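Local coordinates for gram-negative insecticidal protein (Chromobacterium piscinae, PDB 6FBM) that acts as an insecticidal toxin of the MACPF family, probably by forming pores in target-cell membranes, at residues 11-16 / 57-62; 39-44 / 143-148; 159-164 / 297-302. All coordinates share one frame; numbering follows the deposited sequence.

Contact 1 of 3, residues 11-16 / 57-62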
loop_
_atom_site.group_PDB
_atom_site.type_symbol
_atom_site.label_atom_id
_atom_site.label_comp_id
_atom_site.label_asym_id
_atom_site.label_seq_id
_atom_site.Cartn_x
_atom_site.Cartn_y
_atom_site.Cartn_z
ATOM N N GLY A 11 -13.506 -4.155 -20.853
ATOM C CA GLY A 11 -13.399 -5.071 -19.724
ATOM C C GLY A 11 -11.971 -5.217 -19.220
ATOM O O GLY A 11 -11.037 -4.663 -19.795
ATOM N N ASN A 12 -11.814 -5.977 -18.157
ATOM C CA ASN A 12 -10.541 -6.042 -17.448
ATOM C C ASN A 12 -9.818 -7.395 -17.608
ATOM O O ASN A 12 -8.824 -7.630 -16.926
ATOM C CB ASN A 12 -10.782 -5.758 -15.947
ATOM C CG ASN A 12 -11.546 -6.881 -15.274
ATOM O OD1 ASN A 12 -12.268 -7.615 -15.928
ATOM N ND2 ASN A 12 -11.438 -6.970 -14.003
ATOM N N LEU A 13 -10.307 -8.283 -18.475
ATOM C CA LEU A 13 -9.671 -9.581 -18.656
ATOM C C LEU A 13 -8.368 -9.331 -19.393
ATOM O O LEU A 13 -8.382 -8.764 -20.461
ATOM C CB LEU A 13 -10.520 -10.515 -19.509
ATOM C CG LEU A 13 -9.933 -11.918 -19.767
ATOM C CD1 LEU A 13 -10.032 -12.826 -18.524
ATOM C CD2 LEU A 13 -10.620 -12.514 -20.997
ATOM N N PRO A 14 -7.233 -9.738 -18.794
ATOM C CA PRO A 14 -5.978 -9.550 -19.498
ATOM C C PRO A 14 -5.960 -10.252 -20.868
ATOM O O PRO A 14 -6.486 -11.369 -21.033
ATOM C CB PRO A 14 -4.964 -10.179 -18.543
ATOM C CG PRO A 14 -5.540 -10.013 -17.198
ATOM C CD PRO A 14 -7.024 -10.205 -17.394
ATOM N N GLY A 15 -5.405 -9.544 -21.845
ATOM C CA GLY A 15 -5.394 -9.986 -23.226
ATOM C C GLY A 15 -6.407 -9.279 -24.099
ATOM O O GLY A 15 -6.187 -9.142 -25.311
ATOM N N VAL A 16 -7.508 -8.813 -23.513
ATOM C CA VAL A 16 -8.582 -8.263 -24.307
ATOM C C VAL A 16 -8.124 -7.139 -25.219
ATOM O O VAL A 16 -8.627 -7.026 -26.331
ATOM C CB VAL A 16 -9.756 -7.778 -23.438
ATOM C CG1 VAL A 16 -10.773 -7.017 -24.273
ATOM C CG2 VAL A 16 -10.496 -8.959 -22.835
ATOM N N TYR A 57 -13.608 -11.386 -14.048
ATOM C CA TYR A 57 -13.080 -10.654 -15.169
ATOM C C TYR A 57 -14.202 -10.335 -16.113
ATOM O O TYR A 57 -15.156 -11.086 -16.222
ATOM C CB TYR A 57 -12.057 -11.550 -15.852
ATOM C CG TYR A 57 -10.773 -11.717 -15.066
ATOM C CD1 TYR A 57 -9.852 -10.696 -14.953
ATOM C CD2 TYR A 57 -10.507 -12.885 -14.416
ATOM C CE1 TYR A 57 -8.697 -10.835 -14.234
ATOM C CE2 TYR A 57 -9.334 -13.051 -13.664
ATOM C CZ TYR A 57 -8.461 -12.022 -13.537
ATOM O OH TYR A 57 -7.318 -12.216 -12.802
ATOM N N THR A 58 -14.094 -9.216 -16.819
ATOM C CA THR A 58 -15.039 -8.862 -17.855
ATOM C C THR A 58 -14.343 -8.767 -19.199
ATOM O O THR A 58 -13.143 -8.531 -19.271
ATOM C CB THR A 58 -15.744 -7.539 -17.547
ATOM O OG1 THR A 58 -14.781 -6.525 -17.347
ATOM C CG2 THR A 58 -16.621 -7.681 -16.293
ATOM N N PHE A 59 -15.108 -8.953 -20.260
ATOM C CA PHE A 59 -14.591 -8.902 -21.632
ATOM C C PHE A 59 -15.795 -8.747 -22.550
ATOM O O PHE A 59 -16.912 -8.993 -22.118
ATOM C CB PHE A 59 -13.808 -10.168 -21.977
ATOM C CG PHE A 59 -14.601 -11.414 -21.806
ATOM C CD1 PHE A 59 -14.728 -12.010 -20.568
ATOM C CD2 PHE A 59 -15.238 -11.991 -22.887
ATOM C CE1 PHE A 59 -15.481 -13.160 -20.403
ATOM C CE2 PHE A 59 -16.007 -13.151 -22.736
ATOM C CZ PHE A 59 -16.129 -13.738 -21.488
ATOM N N PRO A 60 -15.580 -8.321 -23.804
ATOM C CA PRO A 60 -16.714 -8.173 -24.709
ATOM C C PRO A 60 -17.420 -9.495 -25.025
ATOM O O PRO A 60 -16.765 -10.503 -25.263
ATOM C CB PRO A 60 -16.076 -7.580 -25.966
ATOM C CG PRO A 60 -14.863 -6.865 -25.425
ATOM C CD PRO A 60 -14.338 -7.845 -24.440
ATOM N N ARG A 61 -18.754 -9.477 -24.977
ATOM C CA ARG A 61 -19.602 -10.628 -25.333
ATOM C C ARG A 61 -19.251 -11.236 -26.676
ATOM O O ARG A 61 -19.354 -12.441 -26.826
ATOM C CB ARG A 61 -21.078 -10.235 -25.381
ATOM C CG ARG A 61 -21.855 -10.710 -24.169
ATOM C CD ARG A 61 -23.243 -10.054 -24.121
ATOM N NE ARG A 61 -23.648 -9.899 -22.724
ATOM C CZ ARG A 61 -23.999 -10.898 -21.903
ATOM N NH1 ARG A 61 -24.139 -12.152 -22.354
ATOM N NH2 ARG A 61 -24.320 -10.614 -20.631
ATOM N N SER A 62 -18.835 -10.406 -27.620
ATOM C CA SER A 62 -18.444 -10.894 -28.921
ATOM C C SER A 62 -17.184 -11.753 -28.934
ATOM O O SER A 62 -16.934 -12.441 -29.930
ATOM C CB SER A 62 -18.262 -9.713 -29.903
ATOM O OG SER A 62 -17.340 -8.742 -29.383
#
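Asn-12 and Leu-13 fasten the N-terminal loop to the strand that carries Tyr-57, Thr-58 and Phe-59, the first through its amide oxygen and the second through its backbone N and its branched side chain. Asn-12 OD1 takes two hydrogen bonds from Thr-58. The backbone bond from Thr-58 N is short, at 2.6 Å, and arrives nearly along the C=O axis, whereas the hydroxyl OG1 lies above the amide plane, 3.1 Å from OD1. Together they would hold OD1, and so the amide's turn, in place. A third bond runs the other way, from Leu-13 N to Thr-58 O over 3.0 Å.

Leu-13 can be followed outward. Its CB sits 3.3 Å from Thr-58 O; CG is anti to the backbone N (chi1 180°), and there the chain forks. Leu-13 CD1 lies 3.6 Å from Tyr-57 CB, the side chains crossing at about a right angle, and CD2 lies beside Phe-59, 4.1 Å from its CB. The strand belongs to a beta-hairpin, 47-52 paired with 55-60; away from it Leu-13 also packs on Val-65, Trp-131 and Ile-133 of the large MACPF sheet.

A type II turn from Leu-13 to Val-16, closed by Val-16 N on Leu-13 O, reverses the loop. Pro-14 CD meets Tyr-57 CE1 at 3.6 Å, and Val-16 divides its methyls, CG2 against Phe-59 CB and CG1 tip to tip with Pro-60 CD at 3.7 Å.

Contact 2 of 3, residues 39-44 / 143-148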
loop_
_atom_site.group_PDB
_atom_site.type_symbol
_atom_site.label_atom_id
_atom_site.label_comp_id
_atom_site.label_asym_id
_atom_site.label_seq_id
_atom_site.Cartn_x
_atom_site.Cartn_y
_atom_site.Cartn_z
ATOM N N PRO A 39 -7.188 -0.045 -33.192
ATOM C CA PRO A 39 -8.137 -1.177 -33.168
ATOM C C PRO A 39 -8.954 -1.242 -34.458
ATOM O O PRO A 39 -9.324 -0.213 -34.993
ATOM C CB PRO A 39 -9.041 -0.868 -31.964
ATOM C CG PRO A 39 -8.220 0.024 -31.092
ATOM C CD PRO A 39 -7.400 0.864 -32.051
ATOM N N LEU A 40 -9.189 -2.447 -34.952
ATOM C CA LEU A 40 -9.855 -2.640 -36.235
ATOM C C LEU A 40 -11.343 -2.743 -36.062
ATOM O O LEU A 40 -12.099 -2.409 -36.971
ATOM C CB LEU A 40 -9.348 -3.913 -36.907
ATOM C CG LEU A 40 -8.051 -3.803 -37.721
ATOM C CD1 LEU A 40 -6.995 -2.863 -37.135
ATOM C CD2 LEU A 40 -7.489 -5.203 -37.932
ATOM N N PHE A 41 -11.779 -3.203 -34.893
ATOM C CA PHE A 41 -13.155 -3.584 -34.698
ATOM C C PHE A 41 -13.759 -2.851 -33.535
ATOM O O PHE A 41 -13.055 -2.309 -32.695
ATOM C CB PHE A 41 -13.252 -5.080 -34.471
ATOM C CG PHE A 41 -12.495 -5.895 -35.474
ATOM C CD1 PHE A 41 -12.991 -6.066 -36.747
ATOM C CD2 PHE A 41 -11.288 -6.470 -35.151
ATOM C CE1 PHE A 41 -12.305 -6.830 -37.684
ATOM C CE2 PHE A 41 -10.589 -7.219 -36.078
ATOM C CZ PHE A 41 -11.102 -7.396 -37.351
ATOM N N ASP A 42 -15.084 -2.800 -33.550
ATOM C CA ASP A 42 -15.902 -2.268 -32.485
ATOM C C ASP A 42 -16.560 -3.537 -31.958
ATOM O O ASP A 42 -17.386 -4.120 -32.641
ATOM C CB ASP A 42 -16.937 -1.300 -33.073
ATOM C CG ASP A 42 -17.952 -0.792 -32.031
ATOM O OD1 ASP A 42 -17.917 -1.178 -30.845
ATOM O OD2 ASP A 42 -18.815 0.042 -32.387
ATOM N N PHE A 43 -16.183 -3.966 -30.758
ATOM C CA PHE A 43 -16.618 -5.270 -30.234
ATOM C C PHE A 43 -17.935 -5.262 -29.457
ATOM O O PHE A 43 -18.317 -6.292 -28.897
ATOM C CB PHE A 43 -15.502 -5.892 -29.390
ATOM C CG PHE A 43 -14.339 -6.363 -30.193
ATOM C CD1 PHE A 43 -14.474 -7.445 -31.044
ATOM C CD2 PHE A 43 -13.107 -5.733 -30.094
ATOM C CE1 PHE A 43 -13.401 -7.876 -31.783
ATOM C CE2 PHE A 43 -12.028 -6.174 -30.824
ATOM C CZ PHE A 43 -12.168 -7.243 -31.663
ATOM N N GLY A 44 -18.619 -4.113 -29.439
ATOM C CA GLY A 44 -19.834 -3.924 -28.666
ATOM C C GLY A 44 -19.458 -3.582 -27.235
ATOM O O GLY A 44 -18.388 -4.046 -26.699
ATOM N N SER A 143 -19.130 -6.876 -40.280
ATOM C CA SER A 143 -20.114 -5.899 -39.792
ATOM C C SER A 143 -19.686 -5.141 -38.516
ATOM O O SER A 143 -20.475 -4.386 -37.961
ATOM C CB SER A 143 -21.465 -6.599 -39.551
ATOM O OG SER A 143 -21.416 -7.403 -38.382
ATOM N N MET A 144 -18.451 -5.343 -38.061
ATOM C CA MET A 144 -17.972 -4.792 -36.790
ATOM C C MET A 144 -16.748 -3.920 -36.972
ATOM O O MET A 144 -16.055 -3.654 -35.997
ATOM C CB MET A 144 -17.633 -5.949 -35.834
ATOM C CG MET A 144 -18.855 -6.718 -35.372
ATOM S SD MET A 144 -18.374 -8.309 -34.716
ATOM C CE MET A 144 -17.554 -7.916 -33.174
ATOM N N LEU A 145 -16.495 -3.462 -38.200
ATOM C CA LEU A 145 -15.299 -2.704 -38.498
ATOM C C LEU A 145 -15.453 -1.290 -37.995
ATOM O O LEU A 145 -16.560 -0.738 -38.014
ATOM C CB LEU A 145 -15.050 -2.671 -40.009
ATOM C CG LEU A 145 -14.922 -4.011 -40.720
ATOM C CD1 LEU A 145 -14.612 -3.756 -42.181
ATOM C CD2 LEU A 145 -13.847 -4.882 -40.093
ATOM N N ARG A 146 -14.353 -0.706 -37.530
ATOM C CA ARG A 146 -14.354 0.707 -37.165
ATOM C C ARG A 146 -14.443 1.484 -38.463
ATOM O O ARG A 146 -14.057 0.995 -39.523
ATOM C CB ARG A 146 -13.101 1.113 -36.390
ATOM C CG ARG A 146 -12.965 0.415 -35.049
ATOM C CD ARG A 146 -12.485 1.264 -33.914
ATOM N NE ARG A 146 -13.492 2.238 -33.487
ATOM C CZ ARG A 146 -14.350 2.072 -32.474
ATOM N NH1 ARG A 146 -14.367 0.959 -31.733
ATOM N NH2 ARG A 146 -15.210 3.047 -32.188
ATOM N N ARG A 147 -14.947 2.707 -38.354
ATOM C CA ARG A 147 -15.304 3.517 -39.516
ATOM C C ARG A 147 -14.113 3.718 -40.471
ATOM O O ARG A 147 -14.191 3.305 -41.623
ATOM C CB ARG A 147 -15.939 4.848 -39.064
ATOM C CG ARG A 147 -16.604 5.707 -40.155
ATOM C CD ARG A 147 -15.833 6.992 -40.464
ATOM N NE ARG A 147 -15.728 7.902 -39.296
ATOM C CZ ARG A 147 -14.605 8.209 -38.613
ATOM N NH1 ARG A 147 -13.403 7.704 -38.940
ATOM N NH2 ARG A 147 -14.692 9.037 -37.576
ATOM N N ASP A 148 -13.011 4.310 -39.999
ATOM C CA ASP A 148 -11.918 4.644 -40.932
ATOM C C ASP A 148 -11.208 3.404 -41.507
ATOM O O ASP A 148 -10.769 3.424 -42.662
ATOM C CB ASP A 148 -10.926 5.732 -40.439
ATOM C CG ASP A 148 -10.637 5.687 -38.929
ATOM O OD1 ASP A 148 -10.601 4.588 -38.333
ATOM O OD2 ASP A 148 -10.451 6.778 -38.348
#
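A single antiparallel beta bridge joins Phe-41 to Leu-145, a non-hydrogen-bonded pair flanked by two backbone bonds, and it lies just ahead of helix 147-154, with Arg-146 in the N-cap position. Arg-146 N donates to Leu-40 O at 2.9 Å, and Asp-42 N to Met-144 O at 2.8 Å, the latter with an N-H...O angle of 167°. Two short backbone spans, neither a regular strand here, are thus locked together at one point.

The side chains around the bridge add apolar contact. Leu-145 CD2 approaches Phe-41 CE1 at 3.5 Å, the two side chains lying side by side and pointing the same way, while Met-144 O stands at the edge of the Phe-41 ring. Met-144 is bent at chi3 (71°), which turns CE to a place 3.8 Å from Phe-43 CD1. On the outer side Arg-146 lays its CG against both Leu-40 O and Phe-41 O, at 3.5 Å from the former. Arg-146 NH1 is 4.2 Å from Asp-42 OD1, but that oxygen lies well out of the guanidinium plane and no N-H points at it, so only charge attraction is probable.

Leu-145 packs on Leu-153 of helix 147-154. The loop after strand 35-39 packs on the same helix through Leu-40, which meets Phe-149, and on Leu-141 of helix 138-141 through Phe-41 and Phe-43; Phe-41 also touches strand 170-177, meeting Tyr-171 edge-to-face.

Contact 3 of 3, residues 159-164 / 297-302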
loop_
_atom_site.group_PDB
_atom_site.type_symbol
_atom_site.label_atom_id
_atom_site.label_comp_id
_atom_site.label_asym_id
_atom_site.label_seq_id
_atom_site.Cartn_x
_atom_site.Cartn_y
_atom_site.Cartn_z
ATOM N N PRO A 159 -4.058 2.107 -51.835
ATOM C CA PRO A 159 -3.242 0.952 -52.237
ATOM C C PRO A 159 -2.898 0.004 -51.079
ATOM O O PRO A 159 -2.804 0.433 -49.915
ATOM C CB PRO A 159 -1.971 1.590 -52.822
ATOM C CG PRO A 159 -2.263 3.034 -53.047
ATOM C CD PRO A 159 -3.342 3.384 -52.059
ATOM N N ALA A 160 -2.719 -1.274 -51.413
ATOM C CA ALA A 160 -2.368 -2.319 -50.449
ATOM C C ALA A 160 -1.243 -1.951 -49.470
ATOM O O ALA A 160 -1.355 -2.200 -48.268
ATOM C CB ALA A 160 -2.005 -3.580 -51.188
ATOM N N MET A 161 -0.167 -1.357 -49.990
ATOM C CA MET A 161 0.979 -1.000 -49.145
ATOM C C MET A 161 0.622 -0.037 -48.008
ATOM O O MET A 161 1.092 -0.192 -46.883
ATOM C CB MET A 161 2.136 -0.408 -49.983
ATOM C CG MET A 161 2.969 -1.403 -50.786
ATOM S SD MET A 161 3.470 -2.950 -49.974
ATOM C CE MET A 161 2.103 -3.986 -50.568
ATOM N N GLU A 162 -0.197 0.962 -48.310
ATOM C CA GLU A 162 -0.609 1.922 -47.296
ATOM C C GLU A 162 -1.519 1.262 -46.297
ATOM O O GLU A 162 -1.344 1.438 -45.090
ATOM C CB GLU A 162 -1.344 3.114 -47.906
ATOM C CG GLU A 162 -0.541 4.405 -47.927
ATOM C CD GLU A 162 -1.334 5.539 -47.319
ATOM O OE1 GLU A 162 -1.607 6.540 -48.016
ATOM O OE2 GLU A 162 -1.769 5.405 -46.133
ATOM N N LEU A 163 -2.495 0.527 -46.819
ATOM C CA LEU A 163 -3.429 -0.197 -45.986
ATOM C C LEU A 163 -2.647 -1.051 -45.009
ATOM O O LEU A 163 -2.894 -0.984 -43.809
ATOM C CB LEU A 163 -4.368 -1.066 -46.824
ATOM C CG LEU A 163 -5.526 -1.718 -46.071
ATOM C CD1 LEU A 163 -6.525 -0.676 -45.615
ATOM C CD2 LEU A 163 -6.213 -2.711 -46.974
ATOM N N PHE A 164 -1.680 -1.806 -45.529
ATOM C CA PHE A 164 -0.857 -2.674 -44.695
ATOM C C PHE A 164 0.035 -1.922 -43.705
ATOM O O PHE A 164 0.212 -2.398 -42.582
ATOM C CB PHE A 164 -0.012 -3.647 -45.539
ATOM C CG PHE A 164 -0.808 -4.674 -46.317
ATOM C CD1 PHE A 164 -2.120 -5.017 -45.975
ATOM C CD2 PHE A 164 -0.217 -5.327 -47.389
ATOM C CE1 PHE A 164 -2.824 -5.964 -46.710
ATOM C CE2 PHE A 164 -0.913 -6.282 -48.108
ATOM C CZ PHE A 164 -2.215 -6.600 -47.772
ATOM N N GLU A 297 -4.576 -9.364 -51.163
ATOM C CA GLU A 297 -3.801 -10.600 -51.004
ATOM C C GLU A 297 -2.629 -10.733 -51.978
ATOM O O GLU A 297 -1.569 -11.243 -51.595
ATOM C CB GLU A 297 -4.707 -11.831 -51.087
ATOM C CG GLU A 297 -3.940 -13.139 -50.926
ATOM C CD GLU A 297 -4.803 -14.283 -50.416
ATOM O OE1 GLU A 297 -6.045 -14.263 -50.629
ATOM O OE2 GLU A 297 -4.225 -15.199 -49.785
ATOM N N ASP A 298 -2.815 -10.281 -53.220
ATOM C CA ASP A 298 -1.745 -10.309 -54.238
ATOM C C ASP A 298 -0.577 -9.412 -53.876
ATOM O O ASP A 298 0.565 -9.673 -54.278
ATOM C CB ASP A 298 -2.260 -9.858 -55.610
ATOM C CG ASP A 298 -3.166 -10.876 -56.268
ATOM O OD1 ASP A 298 -3.109 -12.053 -55.892
ATOM O OD2 ASP A 298 -3.923 -10.508 -57.186
ATOM N N ALA A 299 -0.860 -8.350 -53.129
ATOM C CA ALA A 299 0.167 -7.416 -52.735
ATOM C C ALA A 299 1.009 -7.900 -51.539
ATOM O O ALA A 299 2.045 -7.284 -51.204
ATOM C CB ALA A 299 -0.463 -6.077 -52.439
ATOM N N PHE A 300 0.599 -9.001 -50.897
ATOM C CA PHE A 300 1.316 -9.455 -49.706
ATOM C C PHE A 300 2.772 -9.854 -49.990
ATOM O O PHE A 300 3.647 -9.482 -49.225
ATOM C CB PHE A 300 0.553 -10.555 -48.981
ATOM C CG PHE A 300 1.103 -10.888 -47.624
ATOM C CD1 PHE A 300 1.196 -9.914 -46.638
ATOM C CD2 PHE A 300 1.497 -12.189 -47.320
ATOM C CE1 PHE A 300 1.691 -10.229 -45.381
ATOM C CE2 PHE A 300 1.975 -12.504 -46.069
ATOM C CZ PHE A 300 2.087 -11.526 -45.096
ATOM N N PRO A 301 3.043 -10.577 -51.102
ATOM C CA PRO A 301 4.446 -10.866 -51.411
ATOM C C PRO A 301 5.362 -9.667 -51.454
ATOM O O PRO A 301 6.490 -9.747 -50.933
ATOM C CB PRO A 301 4.375 -11.538 -52.775
ATOM C CG PRO A 301 3.052 -12.233 -52.772
ATOM C CD PRO A 301 2.133 -11.414 -51.918
ATOM N N GLU A 302 4.916 -8.561 -52.049
ATOM C CA GLU A 302 5.788 -7.368 -52.103
ATOM C C GLU A 302 5.898 -6.691 -50.744
ATOM O O GLU A 302 6.986 -6.235 -50.390
ATOM C CB GLU A 302 5.455 -6.371 -53.248
ATOM C CG GLU A 302 4.123 -5.629 -53.159
ATOM C CD GLU A 302 4.121 -4.249 -53.818
ATOM O OE1 GLU A 302 5.139 -3.529 -53.723
ATOM O OE2 GLU A 302 3.058 -3.870 -54.377
#
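Met-161 and Ala-299 meet where helix 160-167 packs on the junction of helices 290-298 and 300-304. The thioether chain of Met-161 is bent at chi2 (-44°) and again at chi3, and its terminal CE settles 3.8 Å from Ala-299 CB. The same methyl comes within 3.4 Å of Ala-299 O. Glu-302 meets it from the following helix: its CG lies 3.7 Å from Met-161 CE, and the carboxylate CD is close behind at 3.8 Å, the two side chains crossing obliquely. The aliphatic part of the glutamate thereby joins the packing although the residue is exposed.

These segments belong to the helical part of the MACPF region, and the contact is plain helix packing, one helix set against the junction of two others. Ala-160 and Leu-163 also touch Leu-296 of helix 290-298.

Aromatic contact is made edgewise. CG of Phe-164 stands anti to its carbonyl carbon (chi1 -66°), and the ring aims CE2 at the backbone of the junction, 4.2 Å from Phe-300 N, which lies near the ring plane. Phe-164 CE2 also comes to the edge of the Phe-300 ring, 4.4 Å from Phe-300 CD1. Phe-300 also meets Tyr-98, Tyr-170 and Trp-284 edge-to-face. Among polar groups, the backbone bond from Phe-300 N to Glu-297 O, 3.2 Å long, spans the junction.

From the N terminus, contact 1 opens first and closes at 57-62. Contact 2 opens inside that loop, at 39-44, and closes at 143-148, so the two cross, and they also meet in space: Ser-62 OG probably hydrogen-bonds Phe-43 O, and Pro-60 packs on Phe-43. Contact 3 follows in series, its long loop running from 159-164 to 297-302; its centre is about 21 Å from that of contact 2, with helix 147-154 leading on to helix 160-167. Contact 1 joins the N-terminal loop to the hairpin 47-52/55-60, contact 2 the 39-44 loop to the start of helix 147-154, and contact 3 helices of the MACPF region to one another.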